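McyG protein (Microcystis aeruginosa PCC 7806, PDB 4R0M) probably activates a phenylalanine-type substrate as its acyl-adenylate and loads it onto a peptidyl carrier domain during microcystin synthesis. Local coordinates at residues 70-75 with 121-126; 115-120 with 143-148. All blocks are in the same frame, centred on the assembly; numbering follows the deposited sequence.

Interaction 1 of 2, residues 70-75 with 121-126; sequences GHKVIL and KILDNP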
loop_
_atom_site.group_PDB
_atom_site.type_symbol
_atom_site.label_atom_id
_atom_site.label_comp_id
_atom_site.label_asym_id
_atom_site.label_seq_id
_atom_site.Cartn_x
_atom_site.Cartn_y
_atom_site.Cartn_z
ATOM N N GLY A 70 20.281 16.157 -7.036
ATOM C CA GLY A 70 19.558 16.818 -5.953
ATOM C C GLY A 70 18.181 17.338 -6.332
ATOM O O GLY A 70 17.360 17.612 -5.456
ATOM N N HIS A 71 17.927 17.482 -7.632
ATOM C CA HIS A 71 16.615 17.900 -8.119
ATOM C C HIS A 71 15.610 16.798 -7.967
ATOM O O HIS A 71 15.970 15.626 -7.840
ATOM C CB HIS A 71 16.673 18.335 -9.584
ATOM C CG HIS A 71 17.284 19.702 -9.800
ATOM N ND1 HIS A 71 17.745 20.104 -11.002
ATOM C CD2 HIS A 71 17.507 20.761 -8.918
ATOM C CE1 HIS A 71 18.229 21.356 -10.899
ATOM N NE2 HIS A 71 18.085 21.756 -9.622
ATOM N N LYS A 72 14.334 17.173 -7.983
ATOM C CA LYS A 72 13.245 16.212 -7.886
ATOM C C LYS A 72 12.474 16.125 -9.196
ATOM O O LYS A 72 12.340 17.119 -9.914
ATOM C CB LYS A 72 12.319 16.577 -6.724
ATOM C CG LYS A 72 12.898 16.222 -5.361
ATOM C CD LYS A 72 12.269 17.021 -4.237
ATOM C CE LYS A 72 13.087 18.257 -3.895
ATOM N NZ LYS A 72 14.252 17.923 -3.032
ATOM N N VAL A 73 12.004 14.920 -9.518
ATOM C CA VAL A 73 11.132 14.699 -10.678
ATOM C C VAL A 73 9.914 13.863 -10.281
ATOM O O VAL A 73 10.036 12.878 -9.546
ATOM C CB VAL A 73 11.869 14.043 -11.877
ATOM C CG1 VAL A 73 12.988 14.937 -12.391
ATOM C CG2 VAL A 73 12.412 12.669 -11.514
ATOM N N ILE A 74 8.742 14.267 -10.764
ATOM C CA ILE A 74 7.496 13.561 -10.471
ATOM C C ILE A 74 7.293 12.405 -11.447
ATOM O O ILE A 74 7.516 12.552 -12.646
ATOM C CB ILE A 74 6.274 14.517 -10.490
ATOM C CG1 ILE A 74 6.373 15.524 -9.338
ATOM C CG2 ILE A 74 4.962 13.736 -10.417
ATOM C CD1 ILE A 74 5.257 16.552 -9.296
ATOM N N LEU A 75 6.879 11.256 -10.922
ATOM C CA LEU A 75 6.592 10.085 -11.751
ATOM C C LEU A 75 5.092 9.861 -11.916
ATOM O O LEU A 75 4.352 9.743 -10.933
ATOM C CB LEU A 75 7.259 8.830 -11.178
ATOM C CG LEU A 75 8.719 8.513 -11.528
ATOM C CD1 LEU A 75 9.707 9.531 -10.967
ATOM C CD2 LEU A 75 9.071 7.107 -11.058
ATOM N N LYS A 121 3.188 21.801 -6.796
ATOM C CA LYS A 121 3.339 23.137 -6.215
ATOM C C LYS A 121 4.296 23.137 -5.020
ATOM O O LYS A 121 5.107 24.052 -4.870
ATOM C CB LYS A 121 1.972 23.715 -5.823
ATOM C CG LYS A 121 1.120 24.116 -7.020
ATOM C CD LYS A 121 -0.332 24.380 -6.643
ATOM C CE LYS A 121 -1.167 24.663 -7.884
ATOM N NZ LYS A 121 -2.541 25.142 -7.558
ATOM N N ILE A 122 4.204 22.103 -4.185
ATOM C CA ILE A 122 5.089 21.950 -3.027
ATOM C C ILE A 122 6.568 21.854 -3.437
ATOM O O ILE A 122 7.443 22.376 -2.742
ATOM C CB ILE A 122 4.670 20.736 -2.156
ATOM C CG1 ILE A 122 3.345 21.027 -1.446
ATOM C CG2 ILE A 122 5.738 20.392 -1.123
ATOM C CD1 ILE A 122 2.609 19.794 -0.962
ATOM N N LEU A 123 6.829 21.217 -4.579
ATOM C CA LEU A 123 8.194 20.947 -5.042
ATOM C C LEU A 123 8.747 21.976 -6.035
ATOM O O LEU A 123 9.760 21.724 -6.695
ATOM C CB LEU A 123 8.279 19.542 -5.653
ATOM C CG LEU A 123 7.957 18.317 -4.796
ATOM C CD1 LEU A 123 8.096 17.056 -5.632
ATOM C CD2 LEU A 123 8.848 18.245 -3.568
ATOM N N ASP A 124 8.084 23.130 -6.124
ATOM C CA ASP A 124 8.486 24.237 -7.009
ATOM C C ASP A 124 8.596 23.838 -8.487
ATOM O O ASP A 124 9.661 23.956 -9.098
ATOM C CB ASP A 124 9.784 24.905 -6.517
ATOM C CG ASP A 124 9.625 25.582 -5.158
ATOM O OD1 ASP A 124 8.608 26.283 -4.941
ATOM O OD2 ASP A 124 10.527 25.421 -4.307
ATOM N N ASN A 125 7.483 23.361 -9.043
ATOM C CA ASN A 125 7.348 23.076 -10.482
ATOM C C ASN A 125 8.385 22.101 -11.066
ATOM O O ASN A 125 9.102 22.451 -12.005
ATOM C CB ASN A 125 7.341 24.383 -11.301
ATOM C CG ASN A 125 6.299 25.384 -10.823
ATOM O OD1 ASN A 125 5.795 25.303 -9.701
ATOM N ND2 ASN A 125 5.976 26.347 -11.685
ATOM N N PRO A 126 8.465 20.873 -10.520
ATOM C CA PRO A 126 9.404 19.908 -11.082
ATOM C C PRO A 126 8.872 19.254 -12.356
ATOM O O PRO A 126 7.660 19.253 -12.596
ATOM C CB PRO A 126 9.523 18.862 -9.975
ATOM C CG PRO A 126 8.192 18.889 -9.309
ATOM C CD PRO A 126 7.740 20.320 -9.358
#
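The strand that starts at Lys72 faces the turn in which a helix ends and the chain swings round, through Leu123 to Pro126, to enter the next strand. Two successive residues of positive phi, Asp124 and Asn125, make this reversal. Asp124 is the C-prime residue of a Schellman motif, with Asn125 N directed at Trp120 O and a weak Asp124 N to Lys121 O bond of 3.4 Å. Lys72 and Ile74, alternate residues on one side of the strand, meet the turn with apolar atoms. Ile74 has CG1 anti to its carbonyl carbon (chi1 -66°) and an extended chi2, so its CD1 reaches the pyrrolidine ring obliquely, 3.8 Å from Pro126 CG. The same ring lies against the strand backbone, where Pro126 CB sits 3.3 Å from Lys72 O in a close carbon-to-oxygen packing contact. Leu123, the first residue beyond the helix, reaches the strand with both methyls. Its CD2 lies 3.7 Å from Lys72 CD, the two side chains crossing at about a right angle, while Leu123 CD1 sits more loosely between Lys72 and Ile74, 4.4 Å from Ile74 CG1. Bends at chi3 (-95°) and chi4 then lead the lysine amino end away from the turn, so the methylenes do the packing. Val98 and Tyr402 also touch both Lys72 and Leu123. Directly after Pro126, Leu127 pairs with the backbone of Ile74. This is the return limb of a beta-alpha-beta crossover in a parallel sheet: helix 111-122 connects strands 96-99 and 128-130 across the intervening strand 72-76.

Interaction 2 of 2, residues 115-120 with 143-148; sequences KLENVW and TYSHLE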
loop_
_atom_site.group_PDB
_atom_site.type_symbol
_atom_site.label_atom_id
_atom_site.label_comp_id
_atom_site.label_asym_id
_atom_site.label_seq_id
_atom_site.Cartn_x
_atom_site.Cartn_y
_atom_site.Cartn_z
ATOM N N LYS A 115 -3.668 15.615 -5.896
ATOM C CA LYS A 115 -2.389 15.267 -5.286
ATOM C C LYS A 115 -1.231 15.654 -6.208
ATOM O O LYS A 115 -0.270 16.286 -5.771
ATOM C CB LYS A 115 -2.346 13.776 -4.953
ATOM C CG LYS A 115 -1.343 13.406 -3.874
ATOM C CD LYS A 115 -1.300 11.901 -3.676
ATOM C CE LYS A 115 -0.486 11.528 -2.451
ATOM N NZ LYS A 115 -0.374 10.052 -2.298
ATOM N N LEU A 116 -1.345 15.287 -7.485
ATOM C CA LEU A 116 -0.349 15.639 -8.494
ATOM C C LEU A 116 -0.095 17.146 -8.540
ATOM O O LEU A 116 1.059 17.580 -8.531
ATOM C CB LEU A 116 -0.768 15.120 -9.876
ATOM C CG LEU A 116 -0.013 15.615 -11.115
ATOM C CD1 LEU A 116 1.450 15.180 -11.116
ATOM C CD2 LEU A 116 -0.715 15.148 -12.380
ATOM N N GLU A 117 -1.172 17.931 -8.576
ATOM C CA GLU A 117 -1.076 19.393 -8.608
ATOM C C GLU A 117 -0.509 19.973 -7.313
ATOM O O GLU A 117 0.306 20.896 -7.354
ATOM C CB GLU A 117 -2.435 20.027 -8.931
ATOM C CG GLU A 117 -2.905 19.769 -10.357
ATOM C CD GLU A 117 -4.242 20.411 -10.687
ATOM O OE1 GLU A 117 -4.781 21.174 -9.859
ATOM O OE2 GLU A 117 -4.758 20.152 -11.791
ATOM N N ASN A 118 -0.939 19.429 -6.174
ATOM C CA ASN A 118 -0.463 19.894 -4.869
ATOM C C ASN A 118 1.022 19.621 -4.660
ATOM O O ASN A 118 1.772 20.515 -4.268
ATOM C CB ASN A 118 -1.282 19.281 -3.725
ATOM C CG ASN A 118 -2.647 19.934 -3.558
ATOM O OD1 ASN A 118 -2.872 21.065 -3.993
ATOM N ND2 ASN A 118 -3.565 19.220 -2.916
ATOM N N VAL A 119 1.434 18.384 -4.933
ATOM C CA VAL A 119 2.833 17.977 -4.823
ATOM C C VAL A 119 3.696 18.812 -5.772
ATOM O O VAL A 119 4.769 19.284 -5.389
ATOM C CB VAL A 119 3.005 16.461 -5.091
ATOM C CG1 VAL A 119 4.473 16.081 -5.215
ATOM C CG2 VAL A 119 2.338 15.650 -3.989
ATOM N N TRP A 120 3.205 19.006 -6.996
ATOM C CA TRP A 120 3.879 19.829 -8.004
ATOM C C TRP A 120 4.155 21.224 -7.508
ATOM O O TRP A 120 5.231 21.772 -7.755
ATOM C CB TRP A 120 3.049 19.865 -9.283
ATOM C CG TRP A 120 3.654 20.638 -10.430
ATOM C CD1 TRP A 120 4.648 20.221 -11.311
ATOM C CD2 TRP A 120 3.288 21.987 -10.883
ATOM N NE1 TRP A 120 4.923 21.195 -12.240
ATOM C CE2 TRP A 120 4.144 22.279 -12.041
ATOM C CE3 TRP A 120 2.378 22.950 -10.457
ATOM C CZ2 TRP A 120 4.071 23.485 -12.724
ATOM C CZ3 TRP A 120 2.315 24.163 -11.154
ATOM C CH2 TRP A 120 3.141 24.420 -12.258
ATOM N N THR A 143 -2.375 22.775 -19.475
ATOM C CA THR A 143 -2.851 23.895 -20.288
ATOM C C THR A 143 -4.258 24.348 -19.876
ATOM O O THR A 143 -4.523 25.549 -19.786
ATOM C CB THR A 143 -2.814 23.568 -21.797
ATOM O OG1 THR A 143 -3.337 22.254 -22.017
ATOM C CG2 THR A 143 -1.385 23.627 -22.326
ATOM N N TYR A 144 -5.139 23.383 -19.614
ATOM C CA TYR A 144 -6.513 23.656 -19.178
ATOM C C TYR A 144 -6.594 24.365 -17.828
ATOM O O TYR A 144 -7.425 25.254 -17.643
ATOM C CB TYR A 144 -7.331 22.361 -19.136
ATOM C CG TYR A 144 -8.117 22.078 -20.399
ATOM C CD1 TYR A 144 -7.478 21.956 -21.636
ATOM C CD2 TYR A 144 -9.504 21.917 -20.353
ATOM C CE1 TYR A 144 -8.198 21.694 -22.791
ATOM C CE2 TYR A 144 -10.235 21.655 -21.505
ATOM C CZ TYR A 144 -9.577 21.544 -22.718
ATOM O OH TYR A 144 -10.297 21.283 -23.861
ATOM N N SER A 145 -5.738 23.965 -16.891
ATOM C CA SER A 145 -5.683 24.596 -15.573
ATOM C C SER A 145 -4.618 25.691 -15.507
ATOM O O SER A 145 -4.305 26.192 -14.426
ATOM C CB SER A 145 -5.455 23.550 -14.476
ATOM O OG SER A 145 -6.604 22.740 -14.303
ATOM N N HIS A 146 -4.071 26.050 -16.670
ATOM C CA HIS A 146 -3.111 27.155 -16.817
ATOM C C HIS A 146 -1.997 27.135 -15.803
ATOM O O HIS A 146 -1.712 28.140 -15.149
ATOM C CB HIS A 146 -3.836 28.501 -16.804
ATOM C CG HIS A 146 -4.637 28.771 -18.053
ATOM N ND1 HIS A 146 -5.796 28.142 -18.319
ATOM C CD2 HIS A 146 -4.404 29.635 -19.120
ATOM C CE1 HIS A 146 -6.280 28.577 -19.498
ATOM N NE2 HIS A 146 -5.427 29.490 -19.986
ATOM N N LEU A 147 -1.355 25.978 -15.675
ATOM C CA LEU A 147 -0.291 25.788 -14.697
ATOM C C LEU A 147 1.054 26.182 -15.300
ATOM O O LEU A 147 1.544 25.546 -16.238
ATOM C CB LEU A 147 -0.289 24.341 -14.186
ATOM C CG LEU A 147 -1.621 23.867 -13.581
ATOM C CD1 LEU A 147 -1.732 22.349 -13.576
ATOM C CD2 LEU A 147 -1.838 24.440 -12.182
ATOM N N GLU A 148 1.632 27.251 -14.757
ATOM C CA GLU A 148 2.832 27.877 -15.307
ATOM C C GLU A 148 4.084 27.016 -15.121
ATOM O O GLU A 148 4.449 26.669 -13.994
ATOM C CB GLU A 148 3.025 29.259 -14.673
ATOM C CG GLU A 148 4.016 30.167 -15.384
ATOM C CD GLU A 148 4.176 31.516 -14.699
ATOM O OE1 GLU A 148 3.813 31.640 -13.506
ATOM O OE2 GLU A 148 4.668 32.460 -15.355
#
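Helix 111-122, through its 115-120 turns, faces the end of helix 135-144 and the extended chain that follows it, the nearest CA atoms being those of Glu117 and Leu147, 8.9 Å apart. His146, with positive phi, is the C-prime residue of a Schellman motif: Leu147 N points back to Gly142 O, and His146 N bonds weakly to Thr143 O. Trp120 is the principal side chain of the contact. With CG anti to the backbone N (chi1 -178°) and chi2 at 80°, the indole stretches out from its helix so that the far end of the six-membered ring meets the chain. There Glu148 O lies at the edge, near the ring plane, 3.1 Å from Trp120 CH2, where the partly positive C-H rim probably favours a carbonyl oxygen. Leu147 approaches the same ring obliquely, its CB 3.9 Å from Trp120 CH2. In fold terms, 143-148 belongs to the next crossover of the parallel sheet, leading from helix 135-144 towards strand 152-154, and Trp150 further along meets the indole edge-to-face. One turn back from Trp120, Glu117 extends beyond CG and crosses Leu147 at about a right angle. Glu117 OE2 stands 4.1 Å from Leu147 CD1 and equally far from Ser145 OG, a loose approach on the solvent side of the contact. Leu141 of helix 135-144 touches both Leu116 and Glu117.

Overall arrangement
After the N-terminal helices and strands, the chain lays down strand 72-76, the first of the parallel sheet, passes through helix 80-93 and strand 96-99, and enters helix 111-122. The end of that helix returns to strand 72-76 in interaction 1, closing a loop with 45 residues between its segments. Interaction 2 starts just before this closure, at 115-120, and is completed at 143-148 after strand 128-130 and helix 135-144, with 22 residues between. The two loops therefore cross, sharing helix 111-122. Their centres lie 12 Å apart and they touch directly: Ile74 packs on Trp120, and Asn125 meets Glu148 O. Together they join sheet, helix 111-122 and the end of helix 135-144.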